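Local coordinates for 6-aminohexanoate-dimer hydrolase (Bacillus anthracis, PDB 4GB7), which probably hydrolyses amide bonds in small linear substrates such as the 6-aminohexanoate dimer, as a serine hydrolase of the beta-lactamase family, at residues V42-W47 and A214-P219; E62-N67 and Y288-E293; Q210-S215 and I296-A301; N206-L211 and Y249-T254. All coordinates share one frame; numbering follows the deposited sequence.

Contact 1: V42-W47 and A214-P219; sequences VTKKNW and ASNILP
K44 and L218 mark the closest backbone approach, with CA atoms 4.8 Å apart, where the loop ahead of helix 52-56 lies against the chain leaving helix 206-214. That helix ends in a Schellman motif, N216 taking positive phi (66°), and the exit turn offers its carbonyls to the N-terminal loop. The side chain of K44 runs out extended beyond CG, crossing that of N216 obliquely, and its NZ gives a hydrogen bond to N216 O (2.9 Å), approaching tilted from the carbonyl plane. A water accepts from K44 NZ and donates to L218 O, bridging the two; its approach to N216 OD1 is unusually short and therefore doubtful in detail. W47 holds CG between the backbone N and the carbonyl carbon (chi1 69°), and its NE1 makes a short but bent, weak hydrogen bond to I217 O (2.8 Å). The benzo side of the same ring packs through CZ2 on I217 CD1 (3.8 Å), while Y212 and F63 meet the indole from outside the two segments. P219 sets CG against K45 CA (3.8 Å). K44 O is buried here without a hydrogen-bonding partner; the nearest atoms across the contact are L218 CD2 and P219 CD, each 3.4 Å from K44 O.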
# COMPACT_ATOMS: atom_id res chain seq x y z
N VAL A 42 -5.41 -23.94 2.51
CA VAL A 42 -5.74 -22.52 2.65
C VAL A 42 -7.13 -22.28 2.07
O VAL A 42 -7.39 -22.64 0.92
CB VAL A 42 -4.69 -21.63 1.96
CG1 VAL A 42 -5.13 -20.18 1.93
CG2 VAL A 42 -3.36 -21.74 2.70
N THR A 43 -8.01 -21.68 2.87
CA THR A 43 -9.44 -21.56 2.52
C THR A 43 -9.87 -20.10 2.62
O THR A 43 -9.13 -19.29 3.19
CB THR A 43 -10.30 -22.40 3.45
OG1 THR A 43 -10.34 -21.79 4.76
CG2 THR A 43 -9.74 -23.83 3.57
N LYS A 44 -11.04 -19.77 2.10
CA LYS A 44 -11.58 -18.43 2.26
C LYS A 44 -11.80 -18.10 3.73
O LYS A 44 -11.82 -16.93 4.09
CB LYS A 44 -12.88 -18.22 1.52
CG LYS A 44 -12.75 -18.32 0.02
CD LYS A 44 -14.07 -17.97 -0.62
CE LYS A 44 -13.99 -18.26 -2.12
NZ LYS A 44 -15.15 -17.80 -2.88
N LYS A 45 -11.92 -19.13 4.58
CA LYS A 45 -12.14 -18.89 6.00
C LYS A 45 -10.86 -18.49 6.70
O LYS A 45 -10.88 -17.56 7.51
CB LYS A 45 -12.79 -20.11 6.70
CG LYS A 45 -13.52 -19.74 7.98
CD LYS A 45 -14.21 -20.91 8.71
CE LYS A 45 -14.98 -21.87 7.80
NZ LYS A 45 -14.10 -22.82 7.04
N ASN A 46 -9.75 -19.15 6.35
CA ASN A 46 -8.53 -19.09 7.12
C ASN A 46 -7.30 -18.39 6.51
O ASN A 46 -6.28 -18.31 7.18
CB ASN A 46 -8.11 -20.50 7.59
CG ASN A 46 -7.51 -21.37 6.47
OD1 ASN A 46 -7.20 -20.90 5.36
ND2 ASN A 46 -7.36 -22.67 6.76
N TRP A 47 -7.41 -17.87 5.28
CA TRP A 47 -6.25 -17.40 4.56
C TRP A 47 -5.53 -16.26 5.24
O TRP A 47 -4.35 -16.07 4.97
CB TRP A 47 -6.59 -17.04 3.13
CG TRP A 47 -7.43 -15.83 2.96
CD1 TRP A 47 -8.81 -15.74 3.04
CD2 TRP A 47 -6.97 -14.49 2.76
NE1 TRP A 47 -9.23 -14.44 2.82
CE2 TRP A 47 -8.16 -13.64 2.66
CE3 TRP A 47 -5.73 -13.91 2.59
CZ2 TRP A 47 -8.07 -12.29 2.43
CZ3 TRP A 47 -5.66 -12.55 2.35
CH2 TRP A 47 -6.81 -11.76 2.29
N ALA A 214 -17.04 -8.45 -0.56
CA ALA A 214 -17.37 -7.92 -1.91
C ALA A 214 -16.61 -8.59 -3.05
O ALA A 214 -17.15 -8.76 -4.16
CB ALA A 214 -17.15 -6.41 -1.95
N SER A 215 -15.37 -8.98 -2.76
CA SER A 215 -14.49 -9.60 -3.72
C SER A 215 -14.58 -11.12 -3.71
O SER A 215 -13.82 -11.78 -4.41
CB SER A 215 -13.03 -9.23 -3.41
OG SER A 215 -12.84 -7.86 -3.35
N ASN A 216 -15.47 -11.67 -2.87
CA ASN A 216 -15.69 -13.10 -2.79
C ASN A 216 -14.48 -13.88 -2.26
O ASN A 216 -14.27 -15.01 -2.67
CB ASN A 216 -16.12 -13.66 -4.15
CG ASN A 216 -16.76 -15.03 -4.03
OD1 ASN A 216 -17.43 -15.32 -3.04
ND2 ASN A 216 -16.56 -15.88 -5.03
N ILE A 217 -13.68 -13.26 -1.38
CA ILE A 217 -12.50 -13.96 -0.86
C ILE A 217 -12.58 -14.15 0.65
O ILE A 217 -11.61 -14.59 1.28
CB ILE A 217 -11.15 -13.30 -1.29
CG1 ILE A 217 -10.93 -11.92 -0.68
CG2 ILE A 217 -11.04 -13.23 -2.80
CD1 ILE A 217 -9.53 -11.36 -0.95
N LEU A 218 -13.73 -13.80 1.24
CA LEU A 218 -14.15 -14.33 2.55
C LEU A 218 -15.45 -15.09 2.35
O LEU A 218 -16.13 -14.91 1.34
CB LEU A 218 -14.33 -13.23 3.59
CG LEU A 218 -13.03 -12.60 4.12
CD1 LEU A 218 -13.34 -11.38 4.97
CD2 LEU A 218 -12.22 -13.65 4.86
N PRO A 219 -15.81 -15.96 3.31
CA PRO A 219 -16.96 -16.84 3.07
C PRO A 219 -18.28 -16.08 3.12
O PRO A 219 -18.52 -15.30 4.07
CB PRO A 219 -16.90 -17.82 4.24
CG PRO A 219 -15.49 -17.77 4.68
CD PRO A 219 -15.10 -16.35 4.52
O HOH W 1 -17.01 -16.26 -0.72

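Contact 2: E62-N67 and Y288-E293; sequences EFTLIN and YYVTDE
N67 and Y289 satisfy each other's backbone twice: N67 N donates to Y289 O, and Y289 N to N67 O, both at 2.9 Å. The first donor lies in the plane of its acceptor carbonyl, the second is slightly tilted from it. Two residues along, T291 N donates to L65 O (2.9 Å) from farther out of plane, and V290 CA adds a CA-H...O contact to the same oxygen. L65 N donates a hydrogen bond to a water (2.8 Å) that can donate in turn to T291 O, where the backbones part. This is the edge of an antiparallel four-stranded sheet: strand 66-69 is outermost and pairs with 287-290, N67 and Y289 forming a hydrogen-bonded pair, I66 and V290 a non-hydrogen-bonded one. On the face of I66 and V290, I66 holds CG1 between the backbone N and the carbonyl carbon (chi1 68°), and from there CD1 extends over the Y288 ring in a CH-pi contact (4.2 Å to the centroid), with CG2 against Y288 CD1. On the face of N67, the methyl CG2 of T291 meets the amide carbon CG of N67 at 3.5 Å. The polar ends look elsewhere: N67 OD1 accepts from K295 and N67 ND2 donates to E297, Y288 OH bonds to K61 N, and T64 OG1 to M60 O. T291 OG1 donates to D292 O within its own segment (2.8 Å), while E293 forms a salt bridge with R220.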
# COMPACT_ATOMS: atom_id res chain seq x y z
N GLU A 62 -2.74 -17.85 -6.85
CA GLU A 62 -3.24 -19.24 -6.82
C GLU A 62 -4.54 -19.43 -6.05
O GLU A 62 -5.10 -20.52 -6.05
CB GLU A 62 -2.17 -20.18 -6.23
CG GLU A 62 -0.86 -20.15 -6.97
CD GLU A 62 0.07 -21.25 -6.52
OE1 GLU A 62 -0.42 -22.37 -6.17
OE2 GLU A 62 1.29 -20.96 -6.45
N PHE A 63 -5.06 -18.35 -5.47
CA PHE A 63 -6.14 -18.37 -4.51
C PHE A 63 -7.32 -17.50 -4.99
O PHE A 63 -8.44 -17.69 -4.55
CB PHE A 63 -5.53 -17.83 -3.17
CG PHE A 63 -6.48 -17.74 -2.04
CD1 PHE A 63 -6.98 -18.87 -1.45
CD2 PHE A 63 -6.87 -16.51 -1.54
CE1 PHE A 63 -7.86 -18.80 -0.39
CE2 PHE A 63 -7.75 -16.42 -0.48
CZ PHE A 63 -8.25 -17.58 0.09
N THR A 64 -7.06 -16.60 -5.92
CA THR A 64 -7.99 -15.53 -6.27
C THR A 64 -7.95 -15.25 -7.77
O THR A 64 -7.04 -15.66 -8.49
CB THR A 64 -7.56 -14.18 -5.60
OG1 THR A 64 -6.27 -13.81 -6.10
CG2 THR A 64 -7.49 -14.26 -4.13
N LEU A 65 -8.92 -14.46 -8.21
CA LEU A 65 -8.92 -13.88 -9.54
C LEU A 65 -8.00 -12.66 -9.58
O LEU A 65 -7.98 -11.86 -8.64
CB LEU A 65 -10.33 -13.44 -9.89
CG LEU A 65 -11.44 -14.52 -9.89
CD1 LEU A 65 -12.75 -13.82 -10.29
CD2 LEU A 65 -11.06 -15.70 -10.80
N ILE A 66 -7.29 -12.50 -10.70
CA ILE A 66 -6.28 -11.43 -10.85
C ILE A 66 -6.33 -10.78 -12.23
O ILE A 66 -6.77 -11.39 -13.21
CB ILE A 66 -4.86 -11.90 -10.57
CG1 ILE A 66 -4.35 -12.89 -11.64
CG2 ILE A 66 -4.76 -12.50 -9.18
CD1 ILE A 66 -2.83 -13.03 -11.69
N ASN A 67 -5.88 -9.53 -12.27
CA ASN A 67 -5.55 -8.84 -13.49
C ASN A 67 -4.07 -8.53 -13.47
O ASN A 67 -3.58 -7.90 -12.51
CB ASN A 67 -6.26 -7.50 -13.59
CG ASN A 67 -7.72 -7.62 -13.79
OD1 ASN A 67 -8.25 -8.69 -14.06
ND2 ASN A 67 -8.41 -6.47 -13.70
N TYR A 288 0.42 -7.87 -10.17
CA TYR A 288 -0.98 -8.19 -10.43
C TYR A 288 -1.87 -7.67 -9.32
O TYR A 288 -1.42 -7.51 -8.16
CB TYR A 288 -1.19 -9.68 -10.64
CG TYR A 288 -0.87 -10.60 -9.48
CD1 TYR A 288 -1.77 -10.79 -8.40
CD2 TYR A 288 0.31 -11.34 -9.50
CE1 TYR A 288 -1.44 -11.70 -7.37
CE2 TYR A 288 0.61 -12.23 -8.49
CZ TYR A 288 -0.29 -12.41 -7.44
OH TYR A 288 -0.04 -13.31 -6.42
N TYR A 289 -3.12 -7.37 -9.68
CA TYR A 289 -4.15 -7.03 -8.73
C TYR A 289 -5.13 -8.17 -8.52
O TYR A 289 -5.64 -8.73 -9.49
CB TYR A 289 -5.04 -5.88 -9.22
CG TYR A 289 -4.53 -4.49 -8.98
CD1 TYR A 289 -4.71 -3.85 -7.74
CD2 TYR A 289 -3.88 -3.79 -10.00
CE1 TYR A 289 -4.24 -2.56 -7.52
CE2 TYR A 289 -3.44 -2.49 -9.78
CZ TYR A 289 -3.63 -1.87 -8.58
OH TYR A 289 -3.14 -0.58 -8.45
N VAL A 290 -5.40 -8.48 -7.25
CA VAL A 290 -6.56 -9.28 -6.91
C VAL A 290 -7.80 -8.49 -7.32
O VAL A 290 -7.87 -7.27 -7.14
CB VAL A 290 -6.57 -9.63 -5.43
CG1 VAL A 290 -7.91 -10.19 -4.99
CG2 VAL A 290 -5.37 -10.57 -5.14
N THR A 291 -8.79 -9.21 -7.82
CA THR A 291 -10.04 -8.57 -8.26
C THR A 291 -11.29 -9.18 -7.61
O THR A 291 -11.24 -10.27 -7.07
CB THR A 291 -10.22 -8.65 -9.80
OG1 THR A 291 -10.61 -9.99 -10.18
CG2 THR A 291 -8.94 -8.22 -10.55
N ASP A 292 -12.42 -8.51 -7.75
CA ASP A 292 -13.73 -9.11 -7.51
C ASP A 292 -14.13 -10.00 -8.71
O ASP A 292 -13.38 -10.14 -9.69
CB ASP A 292 -14.78 -8.03 -7.10
CG ASP A 292 -15.20 -7.13 -8.21
OD1 ASP A 292 -15.02 -7.49 -9.38
OD2 ASP A 292 -15.80 -6.05 -7.88
N GLU A 293 -15.31 -10.62 -8.61
CA GLU A 293 -15.74 -11.59 -9.61
C GLU A 293 -16.01 -10.92 -10.95
O GLU A 293 -16.07 -11.60 -11.98
CB GLU A 293 -16.99 -12.28 -9.16
CG GLU A 293 -16.84 -13.21 -8.00
CD GLU A 293 -18.21 -13.52 -7.39
OE1 GLU A 293 -18.75 -12.71 -6.56
OE2 GLU A 293 -18.75 -14.57 -7.79
O HOH W 2 -10.48 -12.82 -6.54

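Contact 3: Q210-S215 and I296-A301; sequences QLYLAS and IEQASA
S215 OG is gripped from two directions: it accepts from Q298 NE2 in a nearly straight bond (3.0 Å, 171° at the hydrogen) and donates to L211 O, in the last turn of helix 206-214 (2.8 Å). The serine oxygen lies in the amide plane of Q298, which fixes the rotation of that amide. Q298 arrives extended beyond CG, CD anti to CA (chi2 176°), and carries its amide from the 296-301 loop to the C-terminal end of helix 206-214. Its NE2 also comes to the edge of the Y212 ring, near the ring plane, 3.8 Å from CD1; the two side chains cross at about a right angle. Further along, L211 CD2 touches both S300 OG (3.1 Å) and the methyl CB of A301 (3.8 Å). S300 OG itself is hydrogen-bonded to E255 of helix 251-265. A water joins Y212 OH (2.8 Å) to A301 O. The loop links strands 287-290 and 303-305, and S300 O accepts from K143, the lysine of a probable SxxK motif. All six touching residues are buried, and the one direct hydrogen bond between the segments is neutral: the serine relays Q298 to a carbonyl of the last helical turn, so the loop beside the presumed active site is tied to the helix without a charged group.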
# COMPACT_ATOMS: atom_id res chain seq x y z
N GLN A 210 -15.49 -6.10 4.57
CA GLN A 210 -16.47 -5.81 3.51
C GLN A 210 -15.86 -5.83 2.12
O GLN A 210 -16.47 -6.34 1.16
CB GLN A 210 -17.21 -4.51 3.73
CG GLN A 210 -18.13 -4.54 4.96
CD GLN A 210 -19.05 -5.74 5.00
OE1 GLN A 210 -19.82 -5.97 4.07
NE2 GLN A 210 -18.96 -6.54 6.09
N LEU A 211 -14.63 -5.34 2.00
CA LEU A 211 -13.96 -5.36 0.70
C LEU A 211 -13.68 -6.77 0.29
O LEU A 211 -13.90 -7.16 -0.84
CB LEU A 211 -12.65 -4.56 0.77
CG LEU A 211 -11.76 -4.55 -0.49
CD1 LEU A 211 -12.43 -3.64 -1.53
CD2 LEU A 211 -10.33 -4.11 -0.15
N TYR A 212 -13.23 -7.59 1.25
CA TYR A 212 -12.99 -8.98 0.94
C TYR A 212 -14.28 -9.79 0.66
O TYR A 212 -14.28 -10.61 -0.24
CB TYR A 212 -12.16 -9.64 2.03
CG TYR A 212 -10.79 -9.01 2.27
CD1 TYR A 212 -10.10 -8.35 1.26
CD2 TYR A 212 -10.15 -9.17 3.47
CE1 TYR A 212 -8.86 -7.80 1.47
CE2 TYR A 212 -8.91 -8.58 3.71
CZ TYR A 212 -8.25 -7.94 2.71
OH TYR A 212 -7.01 -7.40 2.96
N LEU A 213 -15.37 -9.55 1.40
CA LEU A 213 -16.66 -10.17 1.11
C LEU A 213 -17.15 -9.74 -0.28
O LEU A 213 -17.57 -10.55 -1.09
CB LEU A 213 -17.68 -9.82 2.16
CG LEU A 213 -17.48 -10.55 3.50
CD1 LEU A 213 -18.15 -9.75 4.62
CD2 LEU A 213 -17.97 -12.00 3.43
N ALA A 214 -17.04 -8.45 -0.56
CA ALA A 214 -17.37 -7.92 -1.91
C ALA A 214 -16.61 -8.59 -3.05
O ALA A 214 -17.15 -8.76 -4.16
CB ALA A 214 -17.15 -6.41 -1.95
N SER A 215 -15.37 -8.98 -2.76
CA SER A 215 -14.49 -9.60 -3.72
C SER A 215 -14.58 -11.12 -3.71
O SER A 215 -13.82 -11.78 -4.41
CB SER A 215 -13.03 -9.23 -3.41
OG SER A 215 -12.84 -7.86 -3.35
N ILE A 296 -12.96 -6.32 -11.44
CA ILE A 296 -12.61 -5.00 -10.90
C ILE A 296 -11.58 -5.19 -9.81
O ILE A 296 -11.80 -5.94 -8.84
CB ILE A 296 -13.84 -4.25 -10.36
CG1 ILE A 296 -14.81 -3.90 -11.50
CG2 ILE A 296 -13.44 -3.00 -9.61
CD1 ILE A 296 -14.26 -3.06 -12.61
N GLU A 297 -10.47 -4.46 -9.92
CA GLU A 297 -9.36 -4.62 -9.00
C GLU A 297 -9.70 -4.05 -7.61
O GLU A 297 -10.40 -3.06 -7.50
CB GLU A 297 -8.10 -3.90 -9.48
CG GLU A 297 -7.61 -4.30 -10.87
CD GLU A 297 -8.20 -3.54 -12.02
OE1 GLU A 297 -9.19 -2.80 -11.83
OE2 GLU A 297 -7.68 -3.79 -13.15
N GLN A 298 -9.20 -4.70 -6.55
CA GLN A 298 -9.11 -4.09 -5.22
C GLN A 298 -8.02 -3.04 -5.27
O GLN A 298 -6.87 -3.35 -4.95
CB GLN A 298 -8.67 -5.12 -4.16
CG GLN A 298 -9.67 -6.20 -3.91
CD GLN A 298 -9.13 -7.22 -2.94
OE1 GLN A 298 -7.96 -7.18 -2.57
NE2 GLN A 298 -9.98 -8.14 -2.56
N ALA A 299 -8.38 -1.82 -5.64
CA ALA A 299 -7.43 -0.73 -5.69
C ALA A 299 -6.79 -0.41 -4.33
O ALA A 299 -5.68 0.13 -4.26
CB ALA A 299 -8.13 0.54 -6.24
N SER A 300 -7.52 -0.74 -3.26
CA SER A 300 -7.16 -0.32 -1.91
C SER A 300 -6.26 -1.32 -1.26
O SER A 300 -5.61 -0.99 -0.30
CB SER A 300 -8.41 -0.10 -1.04
OG SER A 300 -9.14 -1.30 -0.91
N ALA A 301 -6.21 -2.54 -1.79
CA ALA A 301 -5.55 -3.62 -1.01
C ALA A 301 -5.02 -4.81 -1.79
O ALA A 301 -4.45 -5.76 -1.19
CB ALA A 301 -6.55 -4.12 0.02
O HOH W 3 -5.15 -7.84 0.92

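Contact 4: N206-L211 and Y249-T254; sequences NQDAQL and YNNGST
Y249 and Q207 meet obliquely: Q207 OE1 stands 4.0 Å from CD2 of the tyrosine ring, a water lies in plane at the ring edge, and the W360 ring meets the tyrosine from outside. Between D208 and N251 the carboxylate and amide planes are 31° apart. N251 ND2 donates almost straight to D208 OD1 (2.8 Å), which is met on its anti side, and the carboxylate oxygen lies in the amide plane. The other bond of N251 ND2, to Q207 O (3.1 Å), is weak. In the given one of two deposited conformers, the Q207 amide spans the start of helix 251-265: OE1 accepts from N251 N (2.8 Å) and NE2 donates to Y249 O from above its carbonyl plane (2.9 Å). N250 caps that helix, OD1 accepting from G252 N on a lone pair (2.8 Å), and is also hydrogen-bonded to Y194. The edge water donates to D208 OD1 (2.8 Å) and to N251 OD1. Y249-N250-N251 fits the (S/Y)xN motif of serine beta-lactamase relatives: Y249 OH is hydrogen-bonded to S140 and N251 OD1 accepts from K143, the serine and lysine of the probable SxxK motif. D208 is thus placed as a probable second-shell residue: its bond to ND2 is consistent with holding the N251 amide turned with OD1 to K143.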
# COMPACT_ATOMS: atom_id res chain seq x y z
N ASN A 206 -14.03 -3.81 9.88
CA ASN A 206 -15.14 -4.04 8.96
C ASN A 206 -14.88 -3.50 7.55
O ASN A 206 -15.30 -4.09 6.57
CB ASN A 206 -16.44 -3.43 9.48
CG ASN A 206 -17.64 -3.95 8.73
OD1 ASN A 206 -17.74 -5.16 8.47
ND2 ASN A 206 -18.54 -3.05 8.33
N GLN A 207 -14.14 -2.41 7.43
CA GLN A 207 -13.88 -1.83 6.11
C GLN A 207 -13.02 -2.78 5.26
O GLN A 207 -13.10 -2.78 4.04
CB GLN A 207 -13.16 -0.49 6.24
CG GLN A 207 -11.71 -0.61 6.69
CD GLN A 207 -11.00 0.70 6.62
OE1 GLN A 207 -10.63 1.16 5.54
NE2 GLN A 207 -10.78 1.30 7.76
N ASP A 208 -12.20 -3.60 5.92
CA ASP A 208 -11.46 -4.63 5.22
C ASP A 208 -12.36 -5.88 4.93
O ASP A 208 -12.36 -6.40 3.83
CB ASP A 208 -10.27 -5.09 6.06
CG ASP A 208 -9.09 -4.13 6.04
OD1 ASP A 208 -8.84 -3.46 5.04
OD2 ASP A 208 -8.35 -4.11 7.03
N ALA A 209 -13.07 -6.36 5.96
CA ALA A 209 -13.98 -7.51 5.84
C ALA A 209 -14.92 -7.29 4.65
O ALA A 209 -15.06 -8.15 3.80
CB ALA A 209 -14.77 -7.70 7.14
N GLN A 210 -15.49 -6.10 4.57
CA GLN A 210 -16.47 -5.81 3.51
C GLN A 210 -15.86 -5.83 2.12
O GLN A 210 -16.47 -6.34 1.16
CB GLN A 210 -17.21 -4.51 3.73
CG GLN A 210 -18.13 -4.54 4.96
CD GLN A 210 -19.05 -5.74 5.00
OE1 GLN A 210 -19.82 -5.97 4.07
NE2 GLN A 210 -18.96 -6.54 6.09
N LEU A 211 -14.63 -5.34 2.00
CA LEU A 211 -13.96 -5.36 0.70
C LEU A 211 -13.68 -6.77 0.29
O LEU A 211 -13.90 -7.16 -0.84
CB LEU A 211 -12.65 -4.56 0.77
CG LEU A 211 -11.76 -4.55 -0.49
CD1 LEU A 211 -12.43 -3.64 -1.53
CD2 LEU A 211 -10.33 -4.11 -0.15
N TYR A 249 -9.69 6.73 7.93
CA TYR A 249 -9.09 5.82 6.96
C TYR A 249 -10.14 4.85 6.42
O TYR A 249 -10.80 4.15 7.20
CB TYR A 249 -7.97 5.07 7.63
CG TYR A 249 -7.07 4.29 6.71
CD1 TYR A 249 -6.02 4.91 6.02
CD2 TYR A 249 -7.20 2.94 6.59
CE1 TYR A 249 -5.14 4.18 5.24
CE2 TYR A 249 -6.35 2.20 5.78
CZ TYR A 249 -5.32 2.82 5.12
OH TYR A 249 -4.49 2.05 4.37
N ASN A 250 -10.30 4.80 5.10
CA ASN A 250 -11.28 3.91 4.51
C ASN A 250 -10.85 3.42 3.11
O ASN A 250 -10.66 4.21 2.20
CB ASN A 250 -12.63 4.63 4.40
CG ASN A 250 -13.81 3.69 4.29
OD1 ASN A 250 -13.88 2.85 3.38
ND2 ASN A 250 -14.78 3.83 5.24
N ASN A 251 -10.78 2.10 2.95
CA ASN A 251 -10.53 1.47 1.64
C ASN A 251 -11.44 2.01 0.55
O ASN A 251 -11.04 2.15 -0.60
CB ASN A 251 -10.78 -0.02 1.72
CG ASN A 251 -9.78 -0.76 2.57
OD1 ASN A 251 -8.62 -0.38 2.68
ND2 ASN A 251 -10.24 -1.83 3.19
N GLY A 252 -12.69 2.24 0.90
CA GLY A 252 -13.68 2.73 -0.04
C GLY A 252 -13.31 4.00 -0.73
O GLY A 252 -13.73 4.22 -1.91
N SER A 253 -12.57 4.87 -0.05
CA SER A 253 -12.15 6.12 -0.68
C SER A 253 -11.23 5.85 -1.88
O SER A 253 -11.41 6.37 -2.97
CB SER A 253 -11.47 7.06 0.32
OG SER A 253 -12.38 7.47 1.34
N THR A 254 -10.24 4.97 -1.68
CA THR A 254 -9.35 4.58 -2.77
C THR A 254 -10.12 3.85 -3.88
O THR A 254 -9.86 4.06 -5.07
CB THR A 254 -8.25 3.68 -2.23
OG1 THR A 254 -7.76 4.23 -1.02
CG2 THR A 254 -7.08 3.56 -3.26
O HOH W 4 -13.80 -0.57 2.66
O HOH W 5 -7.52 -0.99 5.38

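Helix 206-214 connects three of the contacts: contact 4 uses its start, contact 3 its last turns, and contact 1 the exit that follows. Contacts 3 and 4 are the closest pair, with centres about 8 Å apart, and share Q210 and L211; S300 OG packs on N251 CB at 3.4 Å, beside the presumed S140-K143-Y249 active site, where a nitrate lies near Y249. Contact 2 joins contact 3 through the V290 O to Q298 N bond (2.9 Å), yet has no touch with contact 4, nearest atoms about 6 Å apart. Contact 1 lies farther out, about 16 Å from contact 4 between centres, and meets contact 2 where W47 CG packs on F63 CZ (3.5 Å).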